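Local coordinates for protein peptidase M3B, oligoendopeptidase F (Enterococcus faecium, PDB 2QR4) that is probably a zinc-dependent endopeptidase of family M3 that cleaves peptide bonds within short oligopeptides, at residues A[40-43]-A[44-48]; A[96-99]-A[100-104]; A[124-127]-A[128-131]. All coordinates share one frame; numbering follows the deposited sequence.

All three contacts are local, between residues at most five apart in sequence, and lie on the same side of the chain's centre. Contact 1, in the first half of helix 33-63, is mostly buried and apolar, the hydrogen bonds between its segments all coming from the backbone. Contact 2 is partly buried and rests on side-chain hydrogen bonds that start helix 100-109. Contact 3, at the surface, joins helix 117-124 to helix 133-141 through backbone turns, a histidine and a water. Contacts 2 and 3 touch through Arg127, their centres about 12 Å apart, whereas contact 1 touches neither; its centre is about 20 Å from that of contact 2 and about 19 Å from that of contact 3.

Contact 1: residues A[40-43]-A[44-48]; sequences IEFV and LRVYR
Within the long helix 33-63, Phe42 and Val46 meet one turn apart, and the methyl CG2 of Val46 sits over one face of the phenyl ring. It lies 4.0 Å from the ring centroid, 26° off the normal and shifted toward the rim, a CH-pi contact in which CE1 of Phe42 is the nearest ring atom. Each side chain owes its place to its first torsion: CG of Phe42 is anti to the backbone N (chi1 168°), while the CG2 branch of Val46 stands beside its own backbone N and so leans back toward the ring. Arg45 approaches the same phenyl obliquely, NH1 coming within 3.7 Å of Phe42 CD1, with the guanidinium plane almost perpendicular to the ring. Its chain is bent at the second and third torsions, which folds the guanidinium back along the helix and places one face over CA of Phe42; NH1 is held by a salt bridge to Glu18.

The backbone beneath is regular alpha-helix. Four successive i to i+4 bonds link the two segments, among them Val46 N to Phe42 O at 3.0 Å and Tyr47 N to Val43 O at 2.8 Å.

Another side of the helix carries Ile40 and Leu44, which run side by side and point the same way. CG2 of Ile40 meets CD2 of Leu44 at 3.7 Å, an aliphatic pair on the same turn as the bond from Leu44 N to Ile40 O (3.1 Å). Both side chains pack against Tyr116, and Ile40 also reaches Phe91 of helix 91-95 and Ile120 of helix 117-124. Val43 touches Phe91 as well, whereas Val46 and Tyr47 turn to helix 68-87, where they touch Val84 and Ser85.

Contact 2: residues A[96-99]-A[100-104]; sequences LQLS and DDQIW
Ser99 and Gln102 form a capping box at the N-terminus of helix 100-109, each side chain bonding to the backbone NH of the other. From the serine side, OG accepts from Gln102 N at 3.0 Å, with Ser99 as the N-cap residue. From the glutamine side, OE1 accepts from Ser99 N at 2.8 Å along an almost straight N-H...O line (176°), the donor tilted from the carbonyl plane.

The torsions explain why the two bonds coexist. At chi1 78°, OG of Ser99 stands between its own backbone N and carbonyl carbon, a crowded position that brings the oxygen round to the first turn of the helix. Gln102 places CG beside its backbone N (chi1 -83°) and continues extended, so that the amide is carried back past the serine hydroxyl to the NH of the same serine. OG also lies 3.3 Å from both OD2 of Asp101 and OE1 of Gln102; either could take the hydroxyl proton in a weak bond, and which does is not settled. The carbonyl of Ser99 opens the regular helical pattern by accepting from Ile103 N at 3.1 Å.

Apolar groups close in just before the cap. CB of Leu98 meets CG1 of Ile103 at 4.0 Å, the contact of a hydrophobic staple, between the residue before the N-cap and the fourth residue after it. Leu98 CD2 comes equally near NE2 of Gln102, the two side chains crossing at about a right angle.

Asp100 turns OD1 to a salt bridge with Arg127. This ties the start of helix 100-109 to the loop following helix 117-124, the helix against which Asp100 and Ile103 pack through Val124 and Ile120.

Contact 3: residues A[124-127]-A[128-131]; sequences VDNR and AHVL
The imidazole of His129 has the methyl CB of Ala128 over the centre of one face, 4.1 Å above the plane, and the amide of Asn126 at its edge. There ND2 lies near the ring plane, 3.4 Å from CD2, so the nitrogen faces a ring carbon. Amide and imidazole planes are turned 47° apart, and the two side chains cross at about a right angle. The ring also stacks on that of Tyr231, while its ND1 hydrogen-bonds to the carbonyl of Arg229; together these contacts probably hold its rotation.

The setting is two overlapping turns between helix 117-124 and helix 133-141. A type I beta turn runs from Val124 to Arg127, and the chain turns again at Asn126 to His129, with Arg127 and Ala128 at its corners. Asn126 O closes this second turn by accepting from His129 N at 2.8 Å (N-H...O 163°); the donor stands well above the carbonyl plane. The same oxygen takes a second, weak bond from Val130 N at 3.2 Å. CG2 of Val130 also approaches this carbonyl oxygen, to 3.5 Å.

With CG beside the backbone N (chi1 -51°), the His129 ring is brought to the Asn126 amide. Arg127 leaves the turn by another route: CG is anti to its backbone N, and a bend at the third torsion helps bring the guanidinium to the loop before helix 100-109, where NH1 bonds to the carbonyl of Leu96. Val130 packs on Glu92 and Pro93 of helix 91-95. A water bridges the backbone, accepting from Ala128 N at 2.8 Å and donating to Asp125 O at 3.3 Å.

Contact 1: residues A[40-43]-A[44-48]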
ATOM      1  N   ILE A  40      16.139 -27.315  14.199  1.00 35.34           N
ATOM      2  CA  ILE A  40      16.620 -26.797  12.929  1.00 38.09           C
ATOM      3  C   ILE A  40      15.979 -27.560  11.783  1.00 41.56           C
ATOM      4  O   ILE A  40      15.571 -26.972  10.790  1.00 33.88           O
ATOM      5  CB  ILE A  40      18.141 -26.952  12.808  1.00 39.95           C
ATOM      6  CG1 ILE A  40      18.849 -25.976  13.740  1.00 42.30           C
ATOM      7  CG2 ILE A  40      18.571 -26.687  11.391  1.00 43.06           C
ATOM      8  CD1 ILE A  40      20.255 -26.349  14.039  1.00 47.12           C
ATOM      9  N   GLU A  41      15.902 -28.881  11.923  1.00 37.14           N
ATOM     10  CA  GLU A  41      15.304 -29.711  10.891  1.00 42.91           C
ATOM     11  C   GLU A  41      13.852 -29.349  10.689  1.00 41.10           C
ATOM     12  O   GLU A  41      13.384 -29.258   9.556  1.00 42.95           O
ATOM     13  CB  GLU A  41      15.427 -31.188  11.241  1.00 37.09           C
ATOM     14  CG  GLU A  41      16.780 -31.738  10.928  1.00 34.46           C
ATOM     15  CD  GLU A  41      17.029 -33.068  11.607  1.00 46.63           C
ATOM     16  OE1 GLU A  41      16.189 -33.470  12.439  1.00 40.13           O
ATOM     17  OE2 GLU A  41      18.067 -33.703  11.311  1.00 47.99           O
ATOM     18  N   PHE A  42      13.146 -29.131  11.792  1.00 37.87           N
ATOM     19  CA  PHE A  42      11.744 -28.806  11.717  1.00 32.45           C
ATOM     20  C   PHE A  42      11.517 -27.465  11.031  1.00 40.23           C
ATOM     21  O   PHE A  42      10.757 -27.402  10.059  1.00 36.54           O
ATOM     22  CB  PHE A  42      11.068 -28.806  13.093  1.00 38.49           C
ATOM     23  CG  PHE A  42       9.686 -28.201  13.071  1.00 42.18           C
ATOM     24  CD1 PHE A  42       8.588 -28.965  12.696  1.00 34.80           C
ATOM     25  CD2 PHE A  42       9.491 -26.857  13.383  1.00 41.43           C
ATOM     26  CE1 PHE A  42       7.311 -28.412  12.648  1.00 42.52           C
ATOM     27  CE2 PHE A  42       8.205 -26.282  13.340  1.00 38.58           C
ATOM     28  CZ  PHE A  42       7.118 -27.055  12.968  1.00 42.83           C
ATOM     29  N   VAL A  43      12.150 -26.391  11.510  1.00 31.67           N
ATOM     30  CA  VAL A  43      11.761 -25.091  10.971  1.00 30.33           C
ATOM     31  C   VAL A  43      12.221 -24.901   9.534  1.00 31.95           C
ATOM     32  O   VAL A  43      11.536 -24.269   8.751  1.00 42.58           O
ATOM     33  CB  VAL A  43      12.109 -23.833  11.851  1.00 42.18           C
ATOM     34  CG1 VAL A  43      12.131 -24.144  13.338  1.00 28.70           C
ATOM     35  CG2 VAL A  43      13.381 -23.189  11.395  1.00 42.92           C
ATOM     36  N   LEU A  44      13.370 -25.452   9.179  1.00 40.57           N
ATOM     37  CA  LEU A  44      13.850 -25.302   7.819  1.00 39.82           C
ATOM     38  C   LEU A  44      12.928 -26.042   6.863  1.00 44.84           C
ATOM     39  O   LEU A  44      12.654 -25.584   5.765  1.00 47.62           O
ATOM     40  CB  LEU A  44      15.295 -25.802   7.692  1.00 38.27           C
ATOM     41  CG  LEU A  44      16.362 -24.709   7.513  1.00 56.04           C
ATOM     42  CD1 LEU A  44      15.906 -23.333   7.986  1.00 55.59           C
ATOM     43  CD2 LEU A  44      17.664 -25.104   8.183  1.00 64.66           C
ATOM     44  N   ARG A  45      12.437 -27.189   7.302  1.00 42.02           N
ATOM     45  CA  ARG A  45      11.618 -28.024   6.466  1.00 34.55           C
ATOM     46  C   ARG A  45      10.274 -27.349   6.225  1.00 44.08           C
ATOM     47  O   ARG A  45       9.778 -27.322   5.097  1.00 41.06           O
ATOM     48  CB  ARG A  45      11.434 -29.381   7.148  1.00 41.18           C
ATOM     49  CG  ARG A  45      10.478 -30.311   6.473  1.00 39.10           C
ATOM     50  CD  ARG A  45       9.710 -31.109   7.521  1.00 56.34           C
ATOM     51  NE  ARG A  45      10.573 -31.758   8.505  1.00 56.92           N
ATOM     52  CZ  ARG A  45      10.208 -32.035   9.755  1.00 64.83           C
ATOM     53  NH1 ARG A  45       8.989 -31.698  10.182  1.00 56.97           N
ATOM     54  NH2 ARG A  45      11.062 -32.639  10.585  1.00 50.18           N
ATOM     55  N   VAL A  46       9.688 -26.799   7.284  1.00 38.77           N
ATOM     56  CA  VAL A  46       8.380 -26.163   7.170  1.00 34.83           C
ATOM     57  C   VAL A  46       8.518 -24.868   6.396  1.00 42.38           C
ATOM     58  O   VAL A  46       7.727 -24.575   5.496  1.00 41.45           O
ATOM     59  CB  VAL A  46       7.749 -25.898   8.555  1.00 31.25           C
ATOM     60  CG1 VAL A  46       6.573 -25.019   8.429  1.00 48.14           C
ATOM     61  CG2 VAL A  46       7.295 -27.195   9.151  1.00 45.57           C
ATOM     62  N   TYR A  47       9.553 -24.112   6.734  1.00 41.42           N
ATOM     63  CA  TYR A  47       9.735 -22.782   6.187  1.00 47.88           C
ATOM     64  C   TYR A  47       9.983 -22.858   4.688  1.00 51.50           C
ATOM     65  O   TYR A  47       9.331 -22.163   3.908  1.00 49.67           O
ATOM     66  CB  TYR A  47      10.868 -22.056   6.920  1.00 49.20           C
ATOM     67  CG  TYR A  47      11.050 -20.617   6.534  1.00 52.35           C
ATOM     68  CD1 TYR A  47      10.325 -19.606   7.159  1.00 60.40           C
ATOM     69  CD2 TYR A  47      11.957 -20.261   5.547  1.00 54.89           C
ATOM     70  CE1 TYR A  47      10.505 -18.272   6.804  1.00 55.60           C
ATOM     71  CE2 TYR A  47      12.137 -18.951   5.181  1.00 55.60           C
ATOM     72  CZ  TYR A  47      11.413 -17.956   5.808  1.00 55.59           C
ATOM     73  OH  TYR A  47      11.618 -16.649   5.426  1.00 61.65           O
ATOM     74  N   ARG A  48      10.891 -23.735   4.280  1.00 50.04           N
ATOM     75  CA  ARG A  48      11.202 -23.865   2.868  1.00 45.70           C
ATOM     76  C   ARG A  48      10.070 -24.422   2.018  1.00 49.96           C
ATOM     77  O   ARG A  48       9.908 -24.018   0.868  1.00 52.16           O
ATOM     78  CB  ARG A  48      12.503 -24.639   2.664  1.00 59.18           C
ATOM     79  CG  ARG A  48      13.719 -23.825   3.159  1.00 78.37           C
ATOM     80  CD  ARG A  48      15.052 -24.447   2.772  1.00 89.02           C
ATOM     81  NE  ARG A  48      16.180 -23.823   3.466  1.00 92.01           N
ATOM     82  CZ  ARG A  48      17.432 -24.273   3.400  1.00 93.21           C
ATOM     83  NH1 ARG A  48      17.706 -25.350   2.678  1.00100.03           N
ATOM     84  NH2 ARG A  48      18.408 -23.655   4.059  1.00 82.26           N
TER

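Contact 2: residues A[96-99]-A[100-104]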
ATOM      1  N   LEU A  96      20.010 -17.709  19.513  1.00 37.51           N
ATOM      2  CA  LEU A  96      20.891 -16.662  20.004  1.00 42.24           C
ATOM      3  C   LEU A  96      20.932 -16.505  21.535  1.00 46.38           C
ATOM      4  O   LEU A  96      21.760 -15.769  22.056  1.00 34.84           O
ATOM      5  CB  LEU A  96      20.542 -15.339  19.323  1.00 41.18           C
ATOM      6  CG  LEU A  96      20.935 -15.324  17.846  1.00 37.82           C
ATOM      7  CD1 LEU A  96      20.695 -13.966  17.248  1.00 38.10           C
ATOM      8  CD2 LEU A  96      22.395 -15.718  17.704  1.00 36.41           C
ATOM      9  N   GLN A  97      20.055 -17.198  22.254  1.00 46.86           N
ATOM     10  CA  GLN A  97      20.113 -17.159  23.711  1.00 41.37           C
ATOM     11  C   GLN A  97      21.198 -18.097  24.205  1.00 45.67           C
ATOM     12  O   GLN A  97      21.638 -18.007  25.348  1.00 41.26           O
ATOM     13  CB  GLN A  97      18.755 -17.490  24.344  1.00 45.21           C
ATOM     14  CG  GLN A  97      17.838 -16.263  24.468  1.00 50.26           C
ATOM     15  CD  GLN A  97      16.394 -16.630  24.733  1.00 50.06           C
ATOM     16  OE1 GLN A  97      15.921 -17.692  24.330  1.00 58.98           O
ATOM     17  NE2 GLN A  97      15.687 -15.752  25.419  1.00 51.46           N
ATOM     18  N   LEU A  98      21.621 -19.007  23.338  1.00 43.30           N
ATOM     19  CA  LEU A  98      22.814 -19.786  23.598  1.00 42.66           C
ATOM     20  C   LEU A  98      24.030 -18.934  23.257  1.00 41.88           C
ATOM     21  O   LEU A  98      23.956 -18.029  22.421  1.00 50.03           O
ATOM     22  CB  LEU A  98      22.815 -21.051  22.746  1.00 41.94           C
ATOM     23  CG  LEU A  98      21.599 -21.955  22.936  1.00 42.65           C
ATOM     24  CD1 LEU A  98      21.592 -23.045  21.897  1.00 36.11           C
ATOM     25  CD2 LEU A  98      21.603 -22.543  24.334  1.00 47.27           C
ATOM     26  N   SER A  99      25.149 -19.226  23.905  1.00 48.84           N
ATOM     27  CA  SER A  99      26.416 -18.574  23.586  1.00 55.64           C
ATOM     28  C   SER A  99      27.047 -19.222  22.354  1.00 59.52           C
ATOM     29  O   SER A  99      26.935 -20.438  22.160  1.00 50.52           O
ATOM     30  CB  SER A  99      27.388 -18.748  24.742  1.00 49.28           C
ATOM     31  OG  SER A  99      27.932 -20.059  24.694  1.00 51.17           O
ATOM     32  N   ASP A 100      27.729 -18.415  21.545  1.00 55.77           N
ATOM     33  CA  ASP A 100      28.533 -18.934  20.436  1.00 56.72           C
ATOM     34  C   ASP A 100      29.234 -20.257  20.760  1.00 52.90           C
ATOM     35  O   ASP A 100      29.215 -21.187  19.952  1.00 58.39           O
ATOM     36  CB  ASP A 100      29.573 -17.902  19.989  1.00 55.74           C
ATOM     37  CG  ASP A 100      28.995 -16.868  19.037  1.00 61.65           C
ATOM     38  OD1 ASP A 100      27.757 -16.838  18.866  1.00 65.36           O
ATOM     39  OD2 ASP A 100      29.782 -16.090  18.453  1.00 59.05           O
ATOM     40  N   ASP A 101      29.852 -20.355  21.931  1.00 44.68           N
ATOM     41  CA  ASP A 101      30.599 -21.578  22.243  1.00 50.84           C
ATOM     42  C   ASP A 101      29.732 -22.765  22.649  1.00 49.27           C
ATOM     43  O   ASP A 101      30.162 -23.914  22.534  1.00 56.09           O
ATOM     44  CB  ASP A 101      31.767 -21.351  23.231  1.00 46.87           C
ATOM     45  CG  ASP A 101      31.748 -19.977  23.884  1.00 64.67           C
ATOM     46  OD1 ASP A 101      32.628 -19.752  24.748  1.00 58.58           O
ATOM     47  OD2 ASP A 101      30.879 -19.126  23.540  1.00 68.53           O
ATOM     48  N   GLN A 102      28.517 -22.501  23.125  1.00 48.95           N
ATOM     49  CA  GLN A 102      27.556 -23.581  23.372  1.00 51.99           C
ATOM     50  C   GLN A 102      27.088 -24.165  22.041  1.00 48.30           C
ATOM     51  O   GLN A 102      26.856 -25.364  21.916  1.00 48.97           O
ATOM     52  CB  GLN A 102      26.338 -23.069  24.134  1.00 50.24           C
ATOM     53  CG  GLN A 102      26.486 -22.971  25.640  1.00 52.14           C
ATOM     54  CD  GLN A 102      25.295 -22.259  26.261  1.00 59.33           C
ATOM     55  OE1 GLN A 102      25.081 -21.061  26.033  1.00 56.12           O
ATOM     56  NE2 GLN A 102      24.493 -23.000  27.023  1.00 54.49           N
ATOM     57  N   ILE A 103      26.942 -23.288  21.056  1.00 47.26           N
ATOM     58  CA  ILE A 103      26.479 -23.669  19.731  1.00 45.58           C
ATOM     59  C   ILE A 103      27.476 -24.593  19.033  1.00 51.42           C
ATOM     60  O   ILE A 103      27.097 -25.675  18.589  1.00 59.26           O
ATOM     61  CB  ILE A 103      26.173 -22.422  18.877  1.00 40.14           C
ATOM     62  CG1 ILE A 103      25.001 -21.647  19.483  1.00 33.95           C
ATOM     63  CG2 ILE A 103      25.848 -22.799  17.455  1.00 42.78           C
ATOM     64  CD1 ILE A 103      24.602 -20.404  18.697  1.00 39.70           C
ATOM     65  N   TRP A 104      28.747 -24.197  18.958  1.00 50.25           N
ATOM     66  CA  TRP A 104      29.748 -25.044  18.292  1.00 53.05           C
ATOM     67  C   TRP A 104      30.121 -26.253  19.152  1.00 53.71           C
ATOM     68  O   TRP A 104      30.738 -27.206  18.673  1.00 58.52           O
ATOM     69  CB  TRP A 104      30.998 -24.252  17.860  1.00 46.01           C
ATOM     70  CG  TRP A 104      30.677 -22.995  17.123  1.00 47.37           C
ATOM     71  CD1 TRP A 104      30.985 -21.719  17.507  1.00 49.37           C
ATOM     72  CD2 TRP A 104      29.947 -22.878  15.891  1.00 54.26           C
ATOM     73  NE1 TRP A 104      30.494 -20.812  16.588  1.00 52.75           N
ATOM     74  CE2 TRP A 104      29.854 -21.497  15.588  1.00 48.85           C
ATOM     75  CE3 TRP A 104      29.360 -23.802  15.016  1.00 51.57           C
ATOM     76  CZ2 TRP A 104      29.211 -21.024  14.446  1.00 41.43           C
ATOM     77  CZ3 TRP A 104      28.711 -23.323  13.878  1.00 49.49           C
ATOM     78  CH2 TRP A 104      28.645 -21.949  13.607  1.00 46.66           C
TER

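Contact 3: residues A[124-127]-A[128-131]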
ATOM      1  N   VAL A 124      24.471 -16.531  13.861  1.00 42.15           N
ATOM      2  CA  VAL A 124      25.461 -16.098  14.852  1.00 35.98           C
ATOM      3  C   VAL A 124      26.145 -14.790  14.453  1.00 44.55           C
ATOM      4  O   VAL A 124      26.417 -13.931  15.299  1.00 42.04           O
ATOM      5  CB  VAL A 124      26.527 -17.199  15.091  1.00 47.99           C
ATOM      6  CG1 VAL A 124      27.768 -16.640  15.802  1.00 41.95           C
ATOM      7  CG2 VAL A 124      25.928 -18.359  15.878  1.00 39.10           C
ATOM      8  N   ASP A 125      26.414 -14.638  13.161  1.00 41.78           N
ATOM      9  CA  ASP A 125      27.074 -13.440  12.655  1.00 38.55           C
ATOM     10  C   ASP A 125      26.104 -12.267  12.578  1.00 39.84           C
ATOM     11  O   ASP A 125      26.494 -11.153  12.263  1.00 44.85           O
ATOM     12  CB  ASP A 125      27.641 -13.691  11.254  1.00 47.29           C
ATOM     13  CG  ASP A 125      28.873 -14.561  11.263  1.00 49.33           C
ATOM     14  OD1 ASP A 125      29.194 -15.104  10.189  1.00 59.60           O
ATOM     15  OD2 ASP A 125      29.520 -14.705  12.325  1.00 44.64           O
ATOM     16  N   ASN A 126      24.837 -12.525  12.858  1.00 43.20           N
ATOM     17  CA  ASN A 126      23.795 -11.535  12.648  1.00 38.27           C
ATOM     18  C   ASN A 126      23.137 -11.217  13.982  1.00 38.29           C
ATOM     19  O   ASN A 126      22.046 -10.649  14.048  1.00 43.95           O
ATOM     20  CB  ASN A 126      22.769 -12.113  11.684  1.00 47.95           C
ATOM     21  CG  ASN A 126      22.178 -11.081  10.782  1.00 57.11           C
ATOM     22  OD1 ASN A 126      21.010 -11.175  10.407  1.00 72.44           O
ATOM     23  ND2 ASN A 126      22.976 -10.083  10.412  1.00 60.19           N
ATOM     24  N   ARG A 127      23.831 -11.609  15.040  1.00 43.45           N
ATOM     25  CA  ARG A 127      23.408 -11.415  16.418  1.00 42.26           C
ATOM     26  C   ARG A 127      22.836 -10.028  16.664  1.00 41.18           C
ATOM     27  O   ARG A 127      21.817  -9.876  17.346  1.00 37.92           O
ATOM     28  CB  ARG A 127      24.623 -11.639  17.324  1.00 40.52           C
ATOM     29  CG  ARG A 127      24.312 -11.904  18.779  1.00 49.90           C
ATOM     30  CD  ARG A 127      25.565 -12.331  19.538  1.00 43.88           C
ATOM     31  NE  ARG A 127      25.808 -13.781  19.540  1.00 43.00           N
ATOM     32  CZ  ARG A 127      25.053 -14.668  20.188  1.00 33.63           C
ATOM     33  NH1 ARG A 127      23.971 -14.279  20.849  1.00 33.43           N
ATOM     34  NH2 ARG A 127      25.359 -15.951  20.162  1.00 27.21           N
ATOM     35  N   ALA A 128      23.494  -9.014  16.105  1.00 28.52           N
ATOM     36  CA  ALA A 128      23.108  -7.623  16.340  1.00 34.27           C
ATOM     37  C   ALA A 128      21.827  -7.207  15.620  1.00 33.93           C
ATOM     38  O   ALA A 128      21.277  -6.155  15.897  1.00 35.15           O
ATOM     39  CB  ALA A 128      24.247  -6.686  15.950  1.00 28.91           C
ATOM     40  N   HIS A 129      21.350  -8.026  14.694  1.00 30.50           N
ATOM     41  CA  HIS A 129      20.229  -7.615  13.876  1.00 31.37           C
ATOM     42  C   HIS A 129      19.049  -8.538  14.037  1.00 39.23           C
ATOM     43  O   HIS A 129      18.009  -8.325  13.419  1.00 37.16           O
ATOM     44  CB  HIS A 129      20.641  -7.506  12.409  1.00 24.23           C
ATOM     45  CG  HIS A 129      21.863  -6.675  12.205  1.00 22.23           C
ATOM     46  ND1 HIS A 129      21.853  -5.300  12.315  1.00 31.41           N
ATOM     47  CD2 HIS A 129      23.140  -7.021  11.917  1.00 19.59           C
ATOM     48  CE1 HIS A 129      23.074  -4.833  12.099  1.00 24.60           C
ATOM     49  NE2 HIS A 129      23.874  -5.855  11.852  1.00 23.16           N
ATOM     50  N   VAL A 130      19.207  -9.558  14.876  1.00 34.29           N
ATOM     51  CA  VAL A 130      18.078 -10.390  15.255  1.00 37.05           C
ATOM     52  C   VAL A 130      17.493  -9.859  16.557  1.00 40.36           C
ATOM     53  O   VAL A 130      18.229  -9.445  17.445  1.00 41.45           O
ATOM     54  CB  VAL A 130      18.478 -11.858  15.422  1.00 42.77           C
ATOM     55  CG1 VAL A 130      17.281 -12.680  15.867  1.00 33.52           C
ATOM     56  CG2 VAL A 130      19.047 -12.394  14.122  1.00 35.12           C
ATOM     57  N   LEU A 131      16.171  -9.869  16.664  1.00 42.34           N
ATOM     58  CA  LEU A 131      15.488  -9.208  17.770  1.00 34.19           C
ATOM     59  C   LEU A 131      14.973 -10.253  18.752  1.00 34.08           C
ATOM     60  O   LEU A 131      15.396 -11.399  18.714  1.00 34.81           O
ATOM     61  CB  LEU A 131      14.359  -8.312  17.239  1.00 36.61           C
ATOM     62  CG  LEU A 131      14.844  -7.150  16.354  1.00 43.67           C
ATOM     63  CD1 LEU A 131      13.696  -6.364  15.769  1.00 36.29           C
ATOM     64  CD2 LEU A 131      15.766  -6.208  17.116  1.00 35.62           C
TER
HETATM   65  O   HOH W   1      25.852  -8.971  14.623  1.00 43.09           O